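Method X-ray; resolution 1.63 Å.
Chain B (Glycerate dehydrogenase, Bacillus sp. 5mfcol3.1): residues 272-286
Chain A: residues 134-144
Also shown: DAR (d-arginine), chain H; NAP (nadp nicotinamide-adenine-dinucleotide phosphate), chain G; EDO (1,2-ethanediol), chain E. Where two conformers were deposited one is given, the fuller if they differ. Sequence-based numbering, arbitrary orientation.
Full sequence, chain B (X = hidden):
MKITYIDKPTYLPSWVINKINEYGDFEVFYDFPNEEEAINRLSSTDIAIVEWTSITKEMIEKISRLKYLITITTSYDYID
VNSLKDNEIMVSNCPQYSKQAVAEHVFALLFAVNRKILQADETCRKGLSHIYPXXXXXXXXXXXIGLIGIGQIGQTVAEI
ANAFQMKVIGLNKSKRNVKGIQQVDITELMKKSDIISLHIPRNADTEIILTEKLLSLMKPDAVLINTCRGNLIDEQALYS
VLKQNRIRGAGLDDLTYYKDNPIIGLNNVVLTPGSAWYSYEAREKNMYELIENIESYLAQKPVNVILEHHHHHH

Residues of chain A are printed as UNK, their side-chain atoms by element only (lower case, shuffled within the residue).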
ATOM      1  N   THR B 272       8.565  10.007   0.537  1.00 22.81           N
ATOM      2  CA  THR B 272       9.311   9.350  -0.523  1.00 24.65           C
ATOM      3  C   THR B 272       9.988  10.413  -1.363  1.00 20.01           C
ATOM      4  O   THR B 272       9.482  11.540  -1.471  1.00 23.53           O
ATOM      5  CB  THR B 272       8.421   8.449  -1.401  1.00 22.22           C
ATOM      6  OG1 THR B 272       7.288   9.178  -1.878  1.00 23.55           O
ATOM      7  CG2 THR B 272       7.927   7.260  -0.572  1.00 22.30           C
ATOM      8  N   PRO B 273      11.173  10.119  -1.921  1.00 23.28           N
ATOM      9  CA  PRO B 273      12.004  11.164  -2.538  1.00 22.84           C
ATOM     10  C   PRO B 273      11.669  11.379  -4.016  1.00 23.63           C
ATOM     11  O   PRO B 273      12.533  11.264  -4.892  1.00 24.51           O
ATOM     12  CB  PRO B 273      13.419  10.617  -2.343  1.00 26.67           C
ATOM     13  CG  PRO B 273      13.234   9.129  -2.485  1.00 24.74           C
ATOM     14  CD  PRO B 273      11.880   8.819  -1.867  1.00 22.76           C
ATOM     15  N   GLY B 274      10.412  11.710  -4.290  1.00 21.01           N
ATOM     16  CA  GLY B 274      10.052  11.953  -5.682  1.00 21.11           C
ATOM     17  C   GLY B 274      10.022  10.699  -6.520  1.00 25.07           C
ATOM     18  O   GLY B 274      10.113  10.777  -7.742  1.00 26.48           O
ATOM     19  N   SER B 275       9.882   9.540  -5.887  1.00 22.78           N
ATOM     20  CA  SER B 275       9.992   8.241  -6.535  1.00 22.01           C
ATOM     21  C   SER B 275       8.653   7.678  -6.984  1.00 20.63           C
ATOM     22  O   SER B 275       8.616   6.556  -7.493  1.00 19.94           O
ATOM     23  CB  SER B 275      10.664   7.249  -5.576  1.00 23.49           C
ATOM     24  OG  SER B 275       9.974   7.233  -4.331  1.00 25.41           O
ATOM     25  N   ALA B 276       7.562   8.434  -6.829  1.00 19.42           N
ATOM     26  CA  ALA B 276       6.230   7.932  -7.166  1.00 19.60           C
ATOM     27  C   ALA B 276       6.147   7.417  -8.597  1.00 21.91           C
ATOM     28  O   ALA B 276       5.455   6.430  -8.875  1.00 19.39           O
ATOM     29  CB  ALA B 276       5.192   9.039  -6.964  1.00 20.18           C
ATOM     30  N   TRP B 277       6.826   8.087  -9.520  1.00 20.30           N
ATOM     31  CA  TRP B 277       6.675   7.787 -10.938  1.00 19.25           C
ATOM     32  C   TRP B 277       7.468   6.579 -11.407  1.00 20.36           C
ATOM     33  O   TRP B 277       7.217   6.089 -12.509  1.00 20.40           O
ATOM     34  CB  TRP B 277       7.138   8.981 -11.766  1.00 20.03           C
ATOM     35  CG  TRP B 277       8.638   9.158 -11.781  1.00 21.22           C
ATOM     36  CD1 TRP B 277       9.413   9.718 -10.801  1.00 21.88           C
ATOM     37  CD2 TRP B 277       9.538   8.790 -12.841  1.00 18.40           C
ATOM     38  NE1 TRP B 277      10.733   9.739 -11.195  1.00 20.95           N
ATOM     39  CE2 TRP B 277      10.840   9.167 -12.436  1.00 21.48           C
ATOM     40  CE3 TRP B 277       9.368   8.196 -14.100  1.00 22.96           C
ATOM     41  CZ2 TRP B 277      11.966   8.969 -13.246  1.00 24.50           C
ATOM     42  CZ3 TRP B 277      10.492   7.993 -14.900  1.00 22.88           C
ATOM     43  CH2 TRP B 277      11.774   8.388 -14.473  1.00 22.18           C
ATOM     44  N   TYR B 278       8.446   6.107 -10.635  1.00 20.05           N
ATOM     45  CA  TYR B 278       9.554   5.373 -11.246  1.00 18.62           C
ATOM     46  C   TYR B 278       9.294   3.867 -11.255  1.00 24.10           C
ATOM     47  O   TYR B 278       9.927   3.082 -10.547  1.00 22.63           O
ATOM     48  CB  TYR B 278      10.868   5.712 -10.558  1.00 20.85           C
ATOM     49  CG  TYR B 278      12.072   5.371 -11.415  1.00 22.30           C
ATOM     50  CD1 TYR B 278      12.043   5.582 -12.790  1.00 26.35           C
ATOM     51  CD2 TYR B 278      13.220   4.819 -10.867  1.00 25.32           C
ATOM     52  CE1 TYR B 278      13.126   5.272 -13.588  1.00 29.76           C
ATOM     53  CE2 TYR B 278      14.320   4.508 -11.667  1.00 28.27           C
ATOM     54  CZ  TYR B 278      14.260   4.735 -13.029  1.00 27.45           C
ATOM     55  OH  TYR B 278      15.327   4.438 -13.858  1.00 28.13           O
ATOM     56  N   SER B 279       8.377   3.465 -12.123  1.00 20.29           N
ATOM     57  CA  SER B 279       8.158   2.059 -12.430  1.00 20.70           C
ATOM     58  C   SER B 279       8.818   1.691 -13.754  1.00 22.34           C
ATOM     59  O   SER B 279       9.067   2.548 -14.608  1.00 21.82           O
ATOM     60  CB  SER B 279       6.664   1.746 -12.499  1.00 18.16           C
ATOM     61  OG  SER B 279       6.077   2.337 -13.663  1.00 18.02           O
ATOM     62  N   TYR B 280       9.091   0.393 -13.923  1.00 21.11           N
ATOM     63  CA  TYR B 280       9.563  -0.094 -15.217  1.00 21.36           C
ATOM     64  C   TYR B 280       8.603   0.300 -16.326  1.00 20.86           C
ATOM     65  O   TYR B 280       9.027   0.688 -17.426  1.00 21.50           O
ATOM     66  CB  TYR B 280       9.698  -1.616 -15.200  1.00 22.53           C
ATOM     67  CG  TYR B 280      10.878  -2.150 -14.447  1.00 22.89           C
ATOM     68  CD1 TYR B 280      10.738  -2.616 -13.142  1.00 24.43           C
ATOM     69  CD2 TYR B 280      12.127  -2.229 -15.045  1.00 27.00           C
ATOM     70  CE1 TYR B 280      11.820  -3.115 -12.454  1.00 31.24           C
ATOM     71  CE2 TYR B 280      13.210  -2.737 -14.365  1.00 32.34           C
ATOM     72  CZ  TYR B 280      13.049  -3.177 -13.073  1.00 35.55           C
ATOM     73  OH  TYR B 280      14.128  -3.680 -12.390  1.00 37.40           O
ATOM     74  N   GLU B 281       7.299   0.162 -16.067  1.00 19.16           N
ATOM     75  CA  GLU B 281       6.303   0.453 -17.090  1.00 21.74           C
ATOM     76  C   GLU B 281       6.282   1.938 -17.426  1.00 18.86           C
ATOM     77  O   GLU B 281       6.151   2.320 -18.601  1.00 21.34           O
ATOM     78  CB  GLU B 281       4.926  -0.008 -16.606  1.00 20.61           C
ATOM     79  CG  GLU B 281       4.796  -1.530 -16.448  1.00 22.55           C
ATOM     80  CD  GLU B 281       5.346  -2.064 -15.123  1.00 22.70           C
ATOM     81  OE1 GLU B 281       5.459  -3.296 -14.985  1.00 25.62           O
ATOM     82  OE2 GLU B 281       5.675  -1.264 -14.227  1.00 22.86           O
ATOM     83  N   ALA B 282       6.416   2.788 -16.404  1.00 20.07           N
ATOM     84  CA  ALA B 282       6.327   4.229 -16.623  1.00 18.68           C
ATOM     85  C   ALA B 282       7.518   4.726 -17.417  1.00 20.08           C
ATOM     86  O   ALA B 282       7.369   5.519 -18.357  1.00 19.82           O
ATOM     87  CB  ALA B 282       6.251   4.961 -15.286  1.00 18.15           C
ATOM     88  N   ARG B 283       8.719   4.280 -17.048  1.00 20.63           N
ATOM     89  CA  ARG B 283       9.878   4.803 -17.758  1.00 22.20           C
ATOM     90  C   ARG B 283       9.918   4.293 -19.191  1.00 21.87           C
ATOM     91  O   ARG B 283      10.390   5.007 -20.081  1.00 18.85           O
ATOM     92  CB  ARG B 283      11.160   4.477 -16.991  1.00 22.89           C
ATOM     93  CG  ARG B 283      11.577   3.026 -17.014  1.00 20.97           C
ATOM     94  CD  ARG B 283      12.878   2.823 -16.238  1.00 21.81           C
ATOM     95  NE  ARG B 283      13.427   1.495 -16.479  1.00 20.31           N
ATOM     96  CZ  ARG B 283      14.613   1.073 -16.051  1.00 20.42           C
ATOM     97  NH1 ARG B 283      15.400   1.876 -15.343  1.00 22.36           N
ATOM     98  NH2 ARG B 283      15.024  -0.149 -16.345  1.00 22.39           N
ATOM     99  N   GLU B 284       9.389   3.092 -19.445  1.00 19.03           N
ATOM    100  CA  GLU B 284       9.271   2.627 -20.827  1.00 18.92           C
ATOM    101  C   GLU B 284       8.262   3.467 -21.598  1.00 20.61           C
ATOM    102  O   GLU B 284       8.534   3.896 -22.729  1.00 21.32           O
ATOM    103  CB  GLU B 284       8.877   1.150 -20.858  1.00 23.00           C
ATOM    104  CG  GLU B 284       9.382   0.410 -22.084  1.00 33.15           C
ATOM    105  CD  GLU B 284      10.901   0.274 -22.100  1.00 39.42           C
ATOM    106  OE1 GLU B 284      11.545   0.540 -21.063  1.00 38.29           O
ATOM    107  OE2 GLU B 284      11.455  -0.102 -23.149  1.00 39.23           O
ATOM    108  N   LYS B 285       7.094   3.724 -21.002  0.54 20.00           N
ATOM    109  CA  LYS B 285       6.120   4.587 -21.669  0.54 21.17           C
ATOM    110  C   LYS B 285       6.671   5.996 -21.869  0.54 18.76           C
ATOM    111  O   LYS B 285       6.347   6.653 -22.863  0.54 20.14           O
ATOM    112  CB  LYS B 285       4.810   4.620 -20.874  0.54 22.79           C
ATOM    113  CG  LYS B 285       3.955   3.360 -21.023  0.54 20.56           C
ATOM    114  CD  LYS B 285       2.713   3.408 -20.141  0.54 17.28           C
ATOM    115  CE  LYS B 285       3.084   3.400 -18.674  0.54 25.70           C
ATOM    116  NZ  LYS B 285       1.879   3.394 -17.800  0.54 41.51           N
ATOM    117  N   ASN B 286       7.516   6.461 -20.942  1.00 21.26           N
ATOM    118  CA  ASN B 286       8.183   7.755 -21.090  1.00 21.58           C
ATOM    119  C   ASN B 286       8.986   7.804 -22.385  1.00 20.06           C
ATOM    120  O   ASN B 286       8.947   8.803 -23.122  1.00 19.11           O
ATOM    121  CB  ASN B 286       9.094   7.964 -19.869  1.00 20.00           C
ATOM    122  CG  ASN B 286       9.472   9.421 -19.602  1.00 21.69           C
ATOM    123  OD1 ASN B 286      10.159   9.702 -18.608  1.00 19.09           O
ATOM    124  ND2 ASN B 286       9.054  10.342 -20.473  1.00 20.20           N
TER
ATOM    125  N   UNK A 134      17.389   3.724  -6.744  1.00 32.16           N
ATOM    126  CA  UNK A 134      17.133   2.683  -5.732  1.00 29.20           C
ATOM    127  C   UNK A 134      15.676   2.284  -5.618  1.00 27.44           C
ATOM    128  O   UNK A 134      15.386   1.232  -5.030  1.00 28.54           O
ATOM    129  c   UNK A 134      17.863   4.964  -6.102  1.00 32.71           C
ATOM    130  c   UNK A 134      17.628   3.320  -4.422  1.00 36.31           C
ATOM    131  c   UNK A 134      18.488   4.459  -4.833  1.00 33.25           C
ATOM    132  N   UNK A 135      14.752   3.066  -6.183  1.00 24.55           N
ATOM    133  CA  UNK A 135      13.322   2.884  -5.966  1.00 22.11           C
ATOM    134  C   UNK A 135      12.580   2.523  -7.245  1.00 24.25           C
ATOM    135  O   UNK A 135      11.349   2.577  -7.280  1.00 28.75           O
ATOM    136  c   UNK A 135      15.032   5.792  -2.772  1.00 27.73           C
ATOM    137  c   UNK A 135      14.344   5.534  -3.952  1.00 26.35           C
ATOM    138  c   UNK A 135      14.007   3.878  -1.766  1.00 25.82           C
ATOM    139  c   UNK A 135      14.864   4.958  -1.676  1.00 26.52           C
ATOM    140  c   UNK A 135      12.758   4.143  -5.310  1.00 24.47           C
ATOM    141  c   UNK A 135      13.320   3.635  -2.943  1.00 27.67           C
ATOM    142  c   UNK A 135      13.470   4.470  -4.039  1.00 25.36           C
ATOM    143  N   UNK A 136      13.314   2.132  -8.281  1.00 23.68           N
ATOM    144  CA  UNK A 136      12.705   1.543  -9.469  1.00 25.39           C
ATOM    145  C   UNK A 136      11.789   0.400  -9.070  1.00 26.04           C
ATOM    146  O   UNK A 136      12.232  -0.566  -8.437  1.00 23.22           O
ATOM    147  c   UNK A 136      13.345   0.348 -11.692  1.00 25.79           C
ATOM    148  c   UNK A 136      12.548   1.321 -12.565  1.00 25.23           C
ATOM    149  c   UNK A 136      14.559  -0.164 -12.427  1.00 27.12           C
ATOM    150  c   UNK A 136      13.793   1.035 -10.405  1.00 23.88           C
ATOM    151  N   UNK A 137      10.514   0.508  -9.431  1.00 24.69           N
ATOM    152  CA  UNK A 137       9.509  -0.431  -8.959  1.00 24.94           C
ATOM    153  C   UNK A 137       8.739  -1.014 -10.136  1.00 24.19           C
ATOM    154  O   UNK A 137       8.922  -0.627 -11.295  1.00 22.28           O
ATOM    155  c   UNK A 137       8.535   0.239  -7.980  1.00 22.19           C
ATOM    156  s   UNK A 137       7.414   1.411  -8.781  1.00 24.50           S
ATOM    157  N   UNK A 138       7.872  -1.970  -9.819  1.00 24.96           N
ATOM    158  CA  UNK A 138       6.924  -2.518 -10.773  1.00 22.48           C
ATOM    159  C   UNK A 138       5.521  -2.064 -10.402  1.00 21.25           C
ATOM    160  O   UNK A 138       5.150  -2.057  -9.218  1.00 24.71           O
ATOM    161  o   UNK A 138       8.149  -4.508 -11.437  1.00 31.91           O
ATOM    162  c   UNK A 138       6.977  -4.050 -10.800  1.00 28.26           C
ATOM    163  N   UNK A 139       4.749  -1.674 -11.410  1.00 18.89           N
ATOM    164  CA  UNK A 139       3.319  -1.491 -11.201  1.00 19.60           C
ATOM    165  C   UNK A 139       2.684  -2.846 -10.947  1.00 22.12           C
ATOM    166  O   UNK A 139       3.084  -3.848 -11.544  1.00 24.08           O
ATOM    167  o   UNK A 139       2.039   0.644 -14.746  1.00 25.94           O
ATOM    168  o   UNK A 139       3.468   2.242 -14.261  1.00 22.93           O
ATOM    169  c   UNK A 139       2.847   1.201 -13.958  1.00 23.90           C
ATOM    170  c   UNK A 139       2.666  -0.834 -12.415  1.00 19.09           C
ATOM    171  c   UNK A 139       3.094   0.624 -12.574  1.00 20.58           C
ATOM    172  N   UNK A 140       1.697  -2.883 -10.047  1.00 18.87           N
ATOM    173  CA  UNK A 140       1.002  -4.148  -9.829  1.00 19.59           C
ATOM    174  C   UNK A 140      -0.107  -4.379 -10.849  1.00 20.17           C
ATOM    175  O   UNK A 140      -0.517  -5.532 -11.049  1.00 19.05           O
ATOM    176  c   UNK A 140      -1.396  -3.613  -6.689  1.00 19.41           C
ATOM    177  c   UNK A 140       0.456  -4.263  -8.389  1.00 20.13           C
ATOM    178  c   UNK A 140       1.582  -4.034  -7.369  1.00 19.45           C
ATOM    179  c   UNK A 140      -0.755  -3.352  -8.124  1.00 18.30           C
ATOM    180  N   UNK A 141      -0.577  -3.339 -11.539  1.00 18.08           N
ATOM    181  CA  UNK A 141      -1.583  -3.561 -12.564  1.00 18.21           C
ATOM    182  C   UNK A 141      -1.029  -4.509 -13.622  1.00 24.70           C
ATOM    183  O   UNK A 141       0.145  -4.426 -14.000  1.00 25.88           O
ATOM    184  n   UNK A 141      -6.042  -0.956 -17.503  1.00 61.17           N
ATOM    185  c   UNK A 141      -5.394  -0.749 -16.364  1.00 56.43           C
ATOM    186  c   UNK A 141      -3.380  -1.074 -14.979  1.00 24.85           C
ATOM    187  c   UNK A 141      -2.011  -2.234 -13.199  1.00 20.87           C
ATOM    188  c   UNK A 141      -2.980  -2.405 -14.368  1.00 23.59           C
ATOM    189  n   UNK A 141      -4.174  -1.245 -16.190  1.00 37.34           N
ATOM    190  n   UNK A 141      -5.962  -0.029 -15.409  1.00 61.66           N
ATOM    191  N   UNK A 142      -1.869  -5.447 -14.056  1.00 23.99           N
ATOM    192  CA  UNK A 142      -1.604  -6.447 -15.090  1.00 26.42           C
ATOM    193  C   UNK A 142      -0.655  -7.543 -14.623  1.00 27.18           C
ATOM    194  O   UNK A 142      -0.327  -8.436 -15.425  1.00 30.60           O
ATOM    195  o   UNK A 142      -3.324  -5.444 -17.002  1.00 38.19           O
ATOM    196  o   UNK A 142      -1.783  -4.212 -17.979  1.00 49.04           O
ATOM    197  c   UNK A 142      -2.132  -5.109 -17.182  1.00 41.44           C
ATOM    198  c   UNK A 142      -1.062  -5.832 -16.395  1.00 28.52           C
ATOM    199  N   UNK A 143      -0.210  -7.525 -13.365  1.00 22.58           N
ATOM    200  CA  UNK A 143       0.618  -8.607 -12.863  1.00 19.25           C
ATOM    201  C   UNK A 143      -0.262  -9.754 -12.392  1.00 24.85           C
ATOM    202  O   UNK A 143      -1.472  -9.614 -12.212  1.00 24.93           O
ATOM    203  n   UNK A 143       3.521  -5.105 -14.061  1.00 28.21           N
ATOM    204  c   UNK A 143       2.422  -6.972 -12.105  1.00 25.39           C
ATOM    205  c   UNK A 143       3.461  -7.409 -13.119  1.00 27.34           C
ATOM    206  c   UNK A 143       4.342  -6.236 -13.533  1.00 34.29           C
ATOM    207  c   UNK A 143       1.507  -8.131 -11.714  1.00 21.27           C
ATOM    208  N   UNK A 144       0.366 -10.902 -12.180  1.00 21.42           N
ATOM    209  CA  UNK A 144      -0.338 -12.088 -11.711  1.00 20.93           C
ATOM    210  C   UNK A 144      -0.131 -12.225 -10.212  1.00 21.92           C
ATOM    211  O   UNK A 144       1.011 -12.285  -9.742  1.00 22.12           O
ATOM    212  c   UNK A 144      -0.505 -14.591 -11.805  1.00 21.22           C
ATOM    213  c   UNK A 144       0.158 -13.342 -12.422  1.00 23.39           C
ATOM    214  o   UNK A 144      -0.173 -13.264 -13.812  1.00 27.66           O
TER
HETATM  215  N   DAR H 402       7.987  15.611 -11.786  1.00 30.79           N
HETATM  216  CA  DAR H 402       7.344  14.424 -12.336  1.00 39.96           C
HETATM  217  CB  DAR H 402       8.308  13.234 -12.334  1.00 42.83           C
HETATM  218  CG  DAR H 402       9.603  13.515 -13.091  1.00 41.60           C
HETATM  219  CD  DAR H 402      10.256  12.206 -13.503  1.00 32.87           C
HETATM  220  NE  DAR H 402      11.412  12.361 -14.376  1.00 28.57           N
HETATM  221  CZ  DAR H 402      11.498  11.684 -15.518  1.00 27.21           C
HETATM  222  NH1 DAR H 402      10.394  11.225 -16.119  1.00 22.60           N
HETATM  223  NH2 DAR H 402      12.692  11.464 -16.070  1.00 27.87           N
HETATM  224  C   DAR H 402       6.781  14.730 -13.711  1.00 35.34           C
HETATM  225  O   DAR H 402       6.280  15.842 -13.872  1.00 33.08           O
HETATM  226  OXT DAR H 402       6.802  13.901 -14.638  1.00 32.73           O
HETATM  227  PA  NAP G 401      -3.614  16.743 -15.978  1.00 23.43           P
HETATM  228  O1A NAP G 401      -4.103  15.561 -16.776  1.00 21.16           O
HETATM  229  O2A NAP G 401      -3.333  18.064 -16.688  1.00 22.54           O
HETATM  230  O5B NAP G 401      -4.749  17.021 -14.875  1.00 23.45           O
HETATM  231  C5B NAP G 401      -4.676  18.200 -14.076  1.00 21.81           C
HETATM  232  C4B NAP G 401      -5.962  18.335 -13.274  1.00 21.91           C
HETATM  233  O4B NAP G 401      -5.836  19.464 -12.410  1.00 24.18           O
HETATM  234  C3B NAP G 401      -7.149  18.616 -14.180  1.00 27.02           C
HETATM  235  O3B NAP G 401      -8.310  18.043 -13.572  1.00 23.55           O
HETATM  236  C2B NAP G 401      -7.297  20.122 -14.139  1.00 26.96           C
HETATM  237  O2B NAP G 401      -8.637  20.530 -14.337  1.00 24.37           O
HETATM  238  C1B NAP G 401      -6.937  20.334 -12.678  1.00 22.93           C
HETATM  239  N9A NAP G 401      -6.588  21.738 -12.387  1.00 25.57           N
HETATM  240  C8A NAP G 401      -5.709  22.518 -13.043  1.00 31.74           C
HETATM  241  N7A NAP G 401      -5.660  23.755 -12.482  1.00 29.72           N
HETATM  242  C5A NAP G 401      -6.525  23.775 -11.453  1.00 28.75           C
HETATM  243  C6A NAP G 401      -6.975  24.761 -10.442  1.00 33.53           C
HETATM  244  N6A NAP G 401      -6.475  26.018 -10.413  1.00 40.02           N
HETATM  245  N1A NAP G 401      -7.899  24.359  -9.542  1.00 35.82           N
HETATM  246  C2A NAP G 401      -8.410  23.113  -9.550  1.00 34.53           C
HETATM  247  N3A NAP G 401      -8.053  22.169 -10.442  1.00 30.11           N
HETATM  248  C4A NAP G 401      -7.138  22.440 -11.400  1.00 30.37           C
HETATM  249  O3  NAP G 401      -2.312  16.416 -15.089  1.00 26.22           O
HETATM  250  PN  NAP G 401      -1.824  14.959 -14.614  1.00 23.01           P
HETATM  251  O1N NAP G 401      -1.183  14.200 -15.743  1.00 21.95           O
HETATM  252  O2N NAP G 401      -2.950  14.317 -13.851  1.00 22.93           O
HETATM  253  O5D NAP G 401      -0.629  15.381 -13.618  1.00 24.15           O
HETATM  254  C5D NAP G 401      -0.857  16.242 -12.503  1.00 30.11           C
HETATM  255  C4D NAP G 401       0.467  16.544 -11.815  1.00 24.39           C
HETATM  256  O4D NAP G 401       1.025  15.341 -11.277  1.00 22.77           O
HETATM  257  C3D NAP G 401       1.564  17.039 -12.747  1.00 24.90           C
HETATM  258  O3D NAP G 401       1.467  18.429 -13.060  1.00 26.09           O
HETATM  259  C2D NAP G 401       2.845  16.695 -11.999  1.00 28.64           C
HETATM  260  O2D NAP G 401       3.360  17.811 -11.243  1.00 27.48           O
HETATM  261  C1D NAP G 401       2.420  15.574 -11.056  1.00 21.50           C
HETATM  262  N1N NAP G 401       3.231  14.391 -11.341  1.00 24.72           N
HETATM  263  C2N NAP G 401       3.954  13.838 -10.347  1.00 22.38           C
HETATM  264  C3N NAP G 401       4.753  12.731 -10.574  1.00 22.60           C
HETATM  265  C7N NAP G 401       5.556  12.132  -9.451  1.00 29.39           C
HETATM  266  O7N NAP G 401       6.512  11.420  -9.740  1.00 27.28           O
HETATM  267  N7N NAP G 401       5.230  12.385  -8.170  1.00 27.50           N
HETATM  268  C4N NAP G 401       4.802  12.177 -11.850  1.00 25.41           C
HETATM  269  C5N NAP G 401       4.055  12.771 -12.874  1.00 24.01           C
HETATM  270  C6N NAP G 401       3.269  13.884 -12.590  1.00 24.90           C
HETATM  271  P2B NAP G 401      -9.171  20.961 -15.807  1.00 31.16           P
HETATM  272  O1X NAP G 401      -8.148  21.973 -16.278  1.00 33.40           O
HETATM  273  O2X NAP G 401     -10.558  21.491 -15.524  1.00 35.25           O
HETATM  274  O3X NAP G 401      -9.170  19.675 -16.587  1.00 31.21           O
HETATM  275  C1  EDO E 403      -6.484   0.276 -12.210  1.00 37.36           C
HETATM  276  O1  EDO E 403      -5.205  -0.177 -11.755  1.00 27.70           O
HETATM  277  C2  EDO E 403      -6.387   1.730 -12.657  1.00 35.75           C
HETATM  278  O2  EDO E 403      -5.640   1.794 -13.880  1.00 30.02           O
HETATM  279  O   HOH W   1       9.058   3.908  -6.513  1.00 23.03           O
HETATM  280  O   HOH W   2       7.560  -4.545 -13.955  1.00 33.77           O
HETATM  281  O   HOH W   3       2.495   4.512 -15.296  1.00 20.93           O

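Position 134 has three side-chain carbons closing a ring onto the backbone N, which only proline does. Its CA-to-CB bond points away from chain B: Pro A134.

Position 135 carries one carbon and then a ring of six carbons, with no oxygen. The first carbon lies 3.8 Å from Ser B275 CB, and the ring reaches Pro B273 CG. This is Phe A135, whose CE2 sits 3.8 Å from Pro B273 CG. Its O and Ser B275 O both accept from water 1, at 2.8 and 2.9 Å from the water oxygen.

Position 136 has four carbons forked at the second, lodged between the rings of Tyr B278 and Tyr B280. That fork defines Leu A136. With chi1 t and chi2 p, CD1 stands 3.8 Å from the centroid of the Tyr B278 ring and CG 3.9 Å from that of Tyr B280, each over a ring face. Arg B283 NH1 donates to Tyr B278 OH at 3.0 Å and lies 3.7 Å from Leu A136 CD2, which sits over a guanidinium face.

Position 137 has one carbon and then a sulfur, the sulfur 3.8 Å from Ser B279 CB; this is Cys A137. The backbone does the pairing: Cys A137 N donates to Tyr B278 O at 2.9 Å, and Cys A137 O accepts from Tyr B280 N at 2.8 Å. These bonds form a single beta bridge with Ser B279.

Position 138 has one carbon and one oxygen, the oxygen 3.6 Å from Tyr B280 CD1: Ser A138. Water 2 links its OG, at 2.6 Å from the water oxygen, to Glu B281 OE1, at 2.7 Å.

Position 139 shows three carbons, the third carrying two oxygens. Its backbone N donates to Glu B281 OE2 at 3.0 Å, nearly straight, and one carboxylate oxygen reaches the hydroxyl of Ser B279. It is Glu A139; Ser B279 OG donates to its OE1 at 2.7 Å while accepting from Ala B282 N at 2.8 Å to cap the helix. Water 3 joins the same OE1 to Lys B285 NZ, 2.7 and 2.8 Å from the water oxygen.

Position 140 has four carbons forked at the first, one arm two carbons long, and its CA-to-CB bond points away from chain B: Ile A140. Position 141 has three carbons, a nitrogen, then a carbon bearing two nitrogens: Arg A141, too far to touch chain B. Position 142, two carbons ending in two oxygens, is Asp A142, also without contact.

Position 143 has four carbons in a row ending in nitrogen, and that nitrogen lies 2.8 Å from Glu B281 OE1: Lys A143. It closes a type II turn that begins at Ile A140; its NZ makes a salt bridge to Glu B281 OE1 and also donates to Glu A139 O at 2.8 Å.

Position 144, one carbon bearing an oxygen and a carbon, is Thr A144, out of reach.

The rule is layered: a single backbone bridge pairs Ser B279 with Cys A137, leucine fills the slot between two tyrosines, and carboxylates from both chains finish the contact around the helix start.

Chain A, residues 134-144: PFLCSEIRDKT
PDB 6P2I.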